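Local structure of acyl-CoA dehydrogenase (Bacillus anthracis, 3OWA) at residues V494-M506 and F535-E549. The protein probably catalyses the FAD-dependent alpha,beta-dehydrogenation of acyl-CoA thioesters, binding the flavin cofactor within a two-subunit assembly. Numbering follows the deposited sequence.
Sequences VNIADIVSNLYAM and FCQEAFNEIEAHAKE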
# COMPACT_ATOMS: atom_id res chain seq x y z
N VAL A 494 6.19 11.68 -15.17
CA VAL A 494 5.69 10.49 -14.50
C VAL A 494 4.37 10.01 -15.14
O VAL A 494 4.14 8.81 -15.28
CB VAL A 494 5.56 10.74 -13.00
CG1 VAL A 494 4.65 9.69 -12.35
CG2 VAL A 494 6.93 10.70 -12.37
N ASN A 495 3.52 10.95 -15.57
CA ASN A 495 2.30 10.59 -16.34
C ASN A 495 2.62 9.86 -17.63
O ASN A 495 1.96 8.87 -17.98
CB ASN A 495 1.42 11.83 -16.64
CG ASN A 495 0.73 12.37 -15.41
OD1 ASN A 495 0.53 11.66 -14.43
ND2 ASN A 495 0.36 13.65 -15.46
N ILE A 496 3.63 10.35 -18.34
CA ILE A 496 4.04 9.77 -19.59
C ILE A 496 4.62 8.38 -19.31
O ILE A 496 4.26 7.42 -19.98
CB ILE A 496 5.08 10.68 -20.31
CG1 ILE A 496 4.40 11.98 -20.79
CG2 ILE A 496 5.74 9.95 -21.47
CD1 ILE A 496 5.35 13.07 -21.09
N ALA A 497 5.48 8.30 -18.31
CA ALA A 497 6.05 7.02 -17.88
C ALA A 497 4.99 6.01 -17.49
O ALA A 497 5.11 4.84 -17.84
CB ALA A 497 7.05 7.22 -16.74
N ASP A 498 3.94 6.47 -16.80
CA ASP A 498 2.83 5.59 -16.41
C ASP A 498 2.01 5.14 -17.62
O ASP A 498 1.58 3.98 -17.69
CB ASP A 498 1.92 6.28 -15.37
CG ASP A 498 2.64 6.56 -14.03
OD1 ASP A 498 3.71 5.94 -13.76
OD2 ASP A 498 2.15 7.41 -13.23
N ILE A 499 1.81 6.05 -18.58
CA ILE A 499 1.18 5.66 -19.82
C ILE A 499 1.98 4.56 -20.54
O ILE A 499 1.41 3.55 -20.98
CB ILE A 499 0.92 6.87 -20.79
CG1 ILE A 499 -0.14 7.77 -20.20
CG2 ILE A 499 0.49 6.33 -22.17
CD1 ILE A 499 -0.31 9.11 -20.91
N VAL A 500 3.29 4.76 -20.67
CA VAL A 500 4.11 3.81 -21.40
C VAL A 500 4.11 2.47 -20.65
O VAL A 500 4.05 1.39 -21.27
CB VAL A 500 5.56 4.35 -21.55
CG1 VAL A 500 6.48 3.29 -22.20
CG2 VAL A 500 5.57 5.69 -22.34
N SER A 501 4.16 2.54 -19.32
CA SER A 501 4.20 1.32 -18.53
C SER A 501 2.89 0.52 -18.72
O SER A 501 2.91 -0.68 -19.00
CB SER A 501 4.40 1.64 -17.06
OG SER A 501 4.40 0.41 -16.35
N ASN A 502 1.76 1.20 -18.60
CA ASN A 502 0.47 0.53 -18.80
C ASN A 502 0.35 -0.04 -20.19
O ASN A 502 -0.12 -1.16 -20.36
CB ASN A 502 -0.70 1.47 -18.50
CG ASN A 502 -1.06 1.48 -17.03
OD1 ASN A 502 -0.57 0.67 -16.24
ND2 ASN A 502 -1.91 2.40 -16.66
N LEU A 503 0.79 0.72 -21.18
CA LEU A 503 0.80 0.25 -22.56
C LEU A 503 1.61 -1.06 -22.79
O LEU A 503 1.13 -2.01 -23.44
CB LEU A 503 1.24 1.39 -23.50
CG LEU A 503 1.68 0.90 -24.86
CD1 LEU A 503 0.44 0.71 -25.71
CD2 LEU A 503 2.70 1.84 -25.49
N TYR A 504 2.82 -1.09 -22.25
CA TYR A 504 3.69 -2.27 -22.33
C TYR A 504 3.07 -3.51 -21.67
O TYR A 504 3.13 -4.62 -22.21
CB TYR A 504 5.08 -1.96 -21.71
CG TYR A 504 6.14 -3.01 -21.96
CD1 TYR A 504 6.47 -3.41 -23.26
CD2 TYR A 504 6.82 -3.60 -20.90
CE1 TYR A 504 7.44 -4.37 -23.51
CE2 TYR A 504 7.81 -4.56 -21.13
CZ TYR A 504 8.11 -4.94 -22.44
OH TYR A 504 9.08 -5.90 -22.67
N ALA A 505 2.49 -3.33 -20.50
CA ALA A 505 1.82 -4.45 -19.84
C ALA A 505 0.59 -4.93 -20.64
O ALA A 505 0.37 -6.14 -20.81
CB ALA A 505 1.43 -4.06 -18.41
N MSE A 506 -0.22 -3.98 -21.12
CA MSE A 506 -1.41 -4.30 -21.93
C MSE A 506 -1.04 -5.07 -23.18
O MSE A 506 -1.62 -6.11 -23.46
CB MSE A 506 -2.13 -3.03 -22.37
CG MSE A 506 -2.91 -2.34 -21.29
SE MSE A 506 -3.64 -0.70 -22.00
CE MSE A 506 -4.85 -1.43 -23.32
N PHE A 535 -7.85 -6.60 -17.43
CA PHE A 535 -6.67 -5.75 -17.19
C PHE A 535 -6.65 -4.58 -18.18
O PHE A 535 -6.40 -3.43 -17.80
CB PHE A 535 -5.34 -6.54 -17.27
CG PHE A 535 -4.13 -5.65 -17.17
CD1 PHE A 535 -3.68 -5.22 -15.93
CD2 PHE A 535 -3.48 -5.18 -18.31
CE1 PHE A 535 -2.58 -4.37 -15.82
CE2 PHE A 535 -2.39 -4.33 -18.24
CZ PHE A 535 -1.92 -3.94 -16.97
N CYS A 536 -6.90 -4.88 -19.45
CA CYS A 536 -6.88 -3.85 -20.49
C CYS A 536 -7.87 -2.73 -20.25
O CYS A 536 -7.52 -1.55 -20.35
CB CYS A 536 -7.08 -4.46 -21.87
SG CYS A 536 -5.54 -5.14 -22.48
N GLN A 537 -9.10 -3.09 -19.89
CA GLN A 537 -10.11 -2.11 -19.61
C GLN A 537 -9.64 -1.14 -18.52
O GLN A 537 -9.72 0.09 -18.69
CB GLN A 537 -11.42 -2.77 -19.21
CG GLN A 537 -12.47 -1.77 -18.85
CD GLN A 537 -13.87 -2.21 -19.24
OE1 GLN A 537 -14.16 -2.45 -20.42
NE2 GLN A 537 -14.75 -2.31 -18.25
N GLU A 538 -9.17 -1.69 -17.40
CA GLU A 538 -8.73 -0.84 -16.29
C GLU A 538 -7.44 -0.06 -16.53
O GLU A 538 -7.35 1.10 -16.15
CB GLU A 538 -8.67 -1.62 -14.97
CG GLU A 538 -10.08 -1.83 -14.35
CD GLU A 538 -10.22 -3.12 -13.51
OE1 GLU A 538 -11.33 -3.42 -13.00
OE2 GLU A 538 -9.21 -3.85 -13.37
N ALA A 539 -6.45 -0.69 -17.17
CA ALA A 539 -5.19 -0.02 -17.51
C ALA A 539 -5.42 1.10 -18.54
O ALA A 539 -4.78 2.15 -18.48
CB ALA A 539 -4.19 -1.01 -18.05
N PHE A 540 -6.32 0.86 -19.49
CA PHE A 540 -6.67 1.88 -20.49
C PHE A 540 -7.38 3.08 -19.88
O PHE A 540 -7.10 4.22 -20.24
CB PHE A 540 -7.53 1.29 -21.60
CG PHE A 540 -7.68 2.20 -22.78
CD1 PHE A 540 -6.64 2.33 -23.71
CD2 PHE A 540 -8.84 2.94 -22.96
CE1 PHE A 540 -6.77 3.17 -24.83
CE2 PHE A 540 -8.99 3.79 -24.08
CZ PHE A 540 -7.96 3.91 -25.01
N ASN A 541 -8.31 2.80 -18.95
CA ASN A 541 -8.88 3.84 -18.08
C ASN A 541 -7.82 4.71 -17.38
O ASN A 541 -7.88 5.95 -17.47
CB ASN A 541 -9.90 3.22 -17.08
CG ASN A 541 -11.21 2.76 -17.78
OD1 ASN A 541 -11.48 3.13 -18.93
ND2 ASN A 541 -12.02 1.98 -17.06
N GLU A 542 -6.84 4.09 -16.73
CA GLU A 542 -5.72 4.87 -16.16
C GLU A 542 -4.94 5.71 -17.19
O GLU A 542 -4.59 6.87 -16.91
CB GLU A 542 -4.73 3.96 -15.41
CG GLU A 542 -5.41 3.15 -14.31
CD GLU A 542 -4.48 2.22 -13.55
OE1 GLU A 542 -3.28 2.15 -13.92
OE2 GLU A 542 -4.96 1.56 -12.59
N ILE A 543 -4.66 5.11 -18.35
CA ILE A 543 -3.99 5.84 -19.44
C ILE A 543 -4.73 7.11 -19.81
O ILE A 543 -4.13 8.18 -19.89
CB ILE A 543 -3.80 4.94 -20.69
CG1 ILE A 543 -2.66 3.96 -20.43
CG2 ILE A 543 -3.51 5.81 -21.96
CD1 ILE A 543 -2.45 2.90 -21.54
N GLU A 544 -6.04 6.99 -19.98
CA GLU A 544 -6.91 8.12 -20.28
C GLU A 544 -6.82 9.21 -19.24
O GLU A 544 -6.71 10.38 -19.58
CB GLU A 544 -8.37 7.67 -20.43
CG GLU A 544 -9.31 8.84 -20.79
CD GLU A 544 -10.75 8.39 -21.09
OE1 GLU A 544 -11.01 7.17 -21.16
OE2 GLU A 544 -11.62 9.27 -21.25
N ALA A 545 -6.87 8.83 -17.96
CA ALA A 545 -6.74 9.82 -16.88
C ALA A 545 -5.36 10.49 -16.82
O ALA A 545 -5.27 11.68 -16.52
CB ALA A 545 -7.09 9.21 -15.51
N HIS A 546 -4.29 9.72 -17.06
CA HIS A 546 -2.94 10.29 -17.11
C HIS A 546 -2.79 11.28 -18.26
O HIS A 546 -2.12 12.30 -18.11
CB HIS A 546 -1.87 9.20 -17.25
CG HIS A 546 -1.66 8.40 -16.00
ND1 HIS A 546 -1.50 8.99 -14.77
CD2 HIS A 546 -1.60 7.06 -15.79
CE1 HIS A 546 -1.34 8.05 -13.85
NE2 HIS A 546 -1.40 6.87 -14.44
N ALA A 547 -3.40 10.95 -19.40
CA ALA A 547 -3.33 11.83 -20.57
C ALA A 547 -4.08 13.13 -20.33
O ALA A 547 -3.56 14.19 -20.62
CB ALA A 547 -3.85 11.12 -21.83
N LYS A 548 -5.30 13.04 -19.80
CA LYS A 548 -6.09 14.22 -19.45
C LYS A 548 -5.35 15.18 -18.54
O LYS A 548 -5.31 16.37 -18.81
CB LYS A 548 -7.42 13.84 -18.76
CG LYS A 548 -8.49 13.33 -19.69
CD LYS A 548 -9.85 13.28 -19.00
CE LYS A 548 -10.84 12.39 -19.78
NZ LYS A 548 -12.27 12.65 -19.41
N GLU A 549 -4.77 14.65 -17.45
CA GLU A 549 -4.00 15.47 -16.51
C GLU A 549 -2.83 16.16 -17.19
O GLU A 549 -2.55 17.34 -16.94
CB GLU A 549 -3.49 14.65 -15.29
CG GLU A 549 -2.77 15.55 -14.26
CD GLU A 549 -2.27 14.81 -13.01
OE1 GLU A 549 -1.31 14.02 -13.12
OE2 GLU A 549 -2.81 15.03 -11.91
O HOH W 1 -1.95 11.27 -13.36
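M506, a selenomethionine, pushes its side chain into a hole formed by F535, C536, A539 and I543. Its CG lies 3.7 Å from A539 CB, while a bend at chi3 (65°) turns CE back toward the sulfur of C536. The long, unbranched, flexible chain can bend to follow the hole, and small A539 leaves room for it. The F535 ring presents its edge to the M506 backbone, and its CZ meets A505 CB at 3.6 Å. I543 returns the knob, seated among I499, N502, L503 and M506; its CD1 approaches M506 SE at 3.8 Å, and its CG2 meets I499 CG2 where the two branched chains cross nearly at right angles.

Polar groups take over along one flank and at the far end. N502 ND2 donates to E542 OE1 (3.1 Å), which lies close to the amide plane, whereas ND2 sits out of the carboxylate plane on its anti side. H546 lays one ring face under D498 CB, a CH-pi contact, while the carboxylate of D498 forms a salt bridge with R415. N495 divides its amide: ND2 gives a bond to the anti lone pair of E549 OE1 (2.9 Å, 153°) and also pairs with T550, whereas OD1 receives a weak bond from H546 ND1; a water in the ring plane, at its edge, bridges both atoms and donates to OD1. Asparagine suits this place by offering donor and acceptor together.

The segment axes run nearly antiparallel (158°) and approach to 9.1 Å, with reciprocal knobs-into-holes packing that joins helices 490-520 and 526-554 in the second, helical C-terminal acyl-CoA dehydrogenase domain.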